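Local coordinates for inositol dehydrogenase (Lactobacillus casei, PDB 4MKX), which dehydrogenates the sugar alcohol scyllo-inositol with NAD, as a Rossmann-fold member of the Gfo/Idh/MocA oxidoreductase family, at the interface of chains A and B. Sequence-based numbering; all coordinates share one arbitrary frame. Chains: chain A/B, Inositol dehydrogenase.

The interface of chains A and B. Residues chain A 146, 149-150, 274, 302; chain B 281-283.
A:Ser146, in the first turn of helix 145-155, takes a hydrogen bond from the backbone of the partner subunit: B:Leu282 N gives its N-H to the hydroxyl OG of A:Ser146 at 3.0 Å, nearly straight (161° at the hydrogen). One turn on, the ring of A:Tyr149 receives the side-chain amide of B:Asn281 on one face. The amide nitrogen B:Asn281 ND2 sits off-centre over the ring, 3.4 Å from A:Tyr149 CG at the CB end, and the two planes are turned 63° apart. CG of B:Asn281 lies between its backbone N and carbonyl carbon (chi1 54°), which folds the amide back over its own chain. There B:Asn281 OD1 accepts the N-H of B:Val283 N at 2.9 Å, arriving from above the carbonyl plane, and this bond closes an Asx-type turn and fixes which end of the amide points at the tyrosine. Replacing B:Asn281 with an alanine would probably leave B:Val283 N without this acceptor, free the turn to shift and uncover part of the tyrosine face. B:Val283 wedges its CG2 methyl between the two helix residues, 3.8 Å from A:Tyr149 CD2 at the ring's rim and 4.0 Å from A:Ser146 CB. On the other flank, B:Leu282 and A:Arg302 approach from opposite directions; the methyl B:Leu282 CD1 lies over the centre of the guanidinium, 3.6 Å from A:Arg302 CZ, an apolar cap on a flat cationic group. A:Ile274 and B:Val283 also form an antiparallel beta bridge, joining strands 271-274 and 283-287 across the subunits. The patch thus docks a loop-and-strand segment of one subunit against a helix and strand of its neighbour; repeated by two-fold symmetry, it probably contributes to holding the subunits together within the deposited tetramer.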
ATOM      1  N   SER A 146     -13.378  10.483  -5.218  1.00 10.94           N
ATOM      2  CA  SER A 146     -12.520   9.483  -5.861  1.00  8.82           C
ATOM      3  C   SER A 146     -13.110   9.005  -7.194  1.00  8.03           C
ATOM      4  O   SER A 146     -12.389   8.842  -8.186  1.00  9.16           O
ATOM      5  CB  SER A 146     -12.203   8.306  -4.917  1.00  9.53           C
ATOM      6  OG  SER A 146     -11.441   8.764  -3.809  1.00 10.14           O
ATOM      7  N   TYR A 149     -12.564  11.768  -9.719  1.00 10.58           N
ATOM      8  CA  TYR A 149     -11.172  11.816 -10.152  1.00 11.52           C
ATOM      9  C   TYR A 149     -10.916  10.765 -11.229  1.00 12.75           C
ATOM     10  O   TYR A 149     -10.242  11.034 -12.227  1.00 13.40           O
ATOM     11  CB  TYR A 149     -10.218  11.624  -8.951  1.00 11.04           C
ATOM     12  CG  TYR A 149      -8.745  11.682  -9.310  1.00 11.51           C
ATOM     13  CD1 TYR A 149      -8.062  12.894  -9.348  1.00 15.73           C
ATOM     14  CD2 TYR A 149      -8.039  10.521  -9.599  1.00 11.40           C
ATOM     15  CE1 TYR A 149      -6.714  12.940  -9.681  1.00 18.26           C
ATOM     16  CE2 TYR A 149      -6.697  10.556  -9.928  1.00 15.36           C
ATOM     17  CZ  TYR A 149      -6.041  11.771  -9.964  1.00 16.51           C
ATOM     18  OH  TYR A 149      -4.704  11.800 -10.295  1.00 20.16           O
ATOM     19  N   ALA A 150     -11.451   9.561 -11.033  1.00  9.34           N
ATOM     20  CA  ALA A 150     -11.296   8.492 -12.019  1.00 10.04           C
ATOM     21  C   ALA A 150     -12.031   8.813 -13.310  1.00 12.04           C
ATOM     22  O   ALA A 150     -11.540   8.514 -14.399  1.00 13.06           O
ATOM     23  CB  ALA A 150     -11.782   7.163 -11.455  1.00 11.99           C
ATOM     24  N   ILE A 274     -10.703   2.148  -7.847  1.00  6.89           N
ATOM     25  CA  ILE A 274     -11.214   3.093  -6.879  1.00  6.60           C
ATOM     26  C   ILE A 274     -11.485   2.289  -5.617  1.00  8.72           C
ATOM     27  O   ILE A 274     -12.316   1.386  -5.620  1.00  8.10           O
ATOM     28  CB  ILE A 274     -12.501   3.724  -7.398  1.00  8.85           C
ATOM     29  CG1 ILE A 274     -12.219   4.377  -8.754  1.00 12.45           C
ATOM     30  CG2 ILE A 274     -13.046   4.720  -6.387  1.00  9.88           C
ATOM     31  CD1 ILE A 274     -13.413   4.403  -9.673  1.00 15.14           C
ATOM     32  N   ARG A 302     -18.242   6.049   4.583  1.00 12.08           N
ATOM     33  CA  ARG A 302     -17.551   6.052   3.288  1.00  8.53           C
ATOM     34  C   ARG A 302     -18.055   7.178   2.390  1.00 11.00           C
ATOM     35  O   ARG A 302     -17.274   7.829   1.695  1.00  9.25           O
ATOM     36  CB  ARG A 302     -17.751   4.706   2.584  1.00  9.97           C
ATOM     37  CG  ARG A 302     -17.349   4.682   1.098  1.00 10.06           C
ATOM     38  CD  ARG A 302     -15.824   4.886   0.904  1.00  9.34           C
ATOM     39  NE  ARG A 302     -15.500   4.886  -0.526  1.00 11.03           N
ATOM     40  CZ  ARG A 302     -15.531   5.975  -1.301  1.00 12.87           C
ATOM     41  NH1 ARG A 302     -15.857   7.158  -0.779  1.00 10.74           N
ATOM     42  NH2 ARG A 302     -15.242   5.882  -2.602  1.00 13.61           N
TER
ATOM     43  N   ASN B 281      -6.353  10.470  -2.593  1.00 10.17           N
ATOM     44  CA  ASN B 281      -7.720   9.957  -2.605  1.00  6.69           C
ATOM     45  C   ASN B 281      -7.660   8.432  -2.620  1.00  7.65           C
ATOM     46  O   ASN B 281      -6.629   7.874  -2.267  1.00 10.63           O
ATOM     47  CB  ASN B 281      -8.488  10.492  -3.809  1.00 11.09           C
ATOM     48  CG  ASN B 281      -7.784  10.228  -5.132  1.00 12.09           C
ATOM     49  OD1 ASN B 281      -7.063   9.247  -5.288  1.00 12.40           O
ATOM     50  ND2 ASN B 281      -7.978  11.136  -6.083  1.00 15.15           N
ATOM     51  N   LEU B 282      -8.740   7.770  -3.041  1.00  7.16           N
ATOM     52  CA  LEU B 282      -8.772   6.303  -3.017  1.00  6.94           C
ATOM     53  C   LEU B 282      -8.471   5.671  -4.371  1.00  9.82           C
ATOM     54  O   LEU B 282      -8.722   4.480  -4.555  1.00  8.24           O
ATOM     55  CB  LEU B 282     -10.142   5.792  -2.521  1.00  7.61           C
ATOM     56  CG  LEU B 282     -10.470   6.216  -1.088  1.00 10.33           C
ATOM     57  CD1 LEU B 282     -11.931   5.947  -0.766  1.00 13.28           C
ATOM     58  CD2 LEU B 282      -9.560   5.433  -0.159  1.00 15.55           C
ATOM     59  N   VAL B 283      -7.905   6.452  -5.294  1.00  8.42           N
ATOM     60  CA  VAL B 283      -7.616   5.951  -6.648  1.00  9.10           C
ATOM     61  C   VAL B 283      -6.183   5.456  -6.824  1.00  9.29           C
ATOM     62  O   VAL B 283      -5.209   6.152  -6.513  1.00 11.52           O
ATOM     63  CB  VAL B 283      -7.917   7.014  -7.744  1.00  9.50           C
ATOM     64  CG1 VAL B 283      -7.647   6.419  -9.140  1.00 10.66           C
ATOM     65  CG2 VAL B 283      -9.364   7.512  -7.642  1.00  9.60           C
TER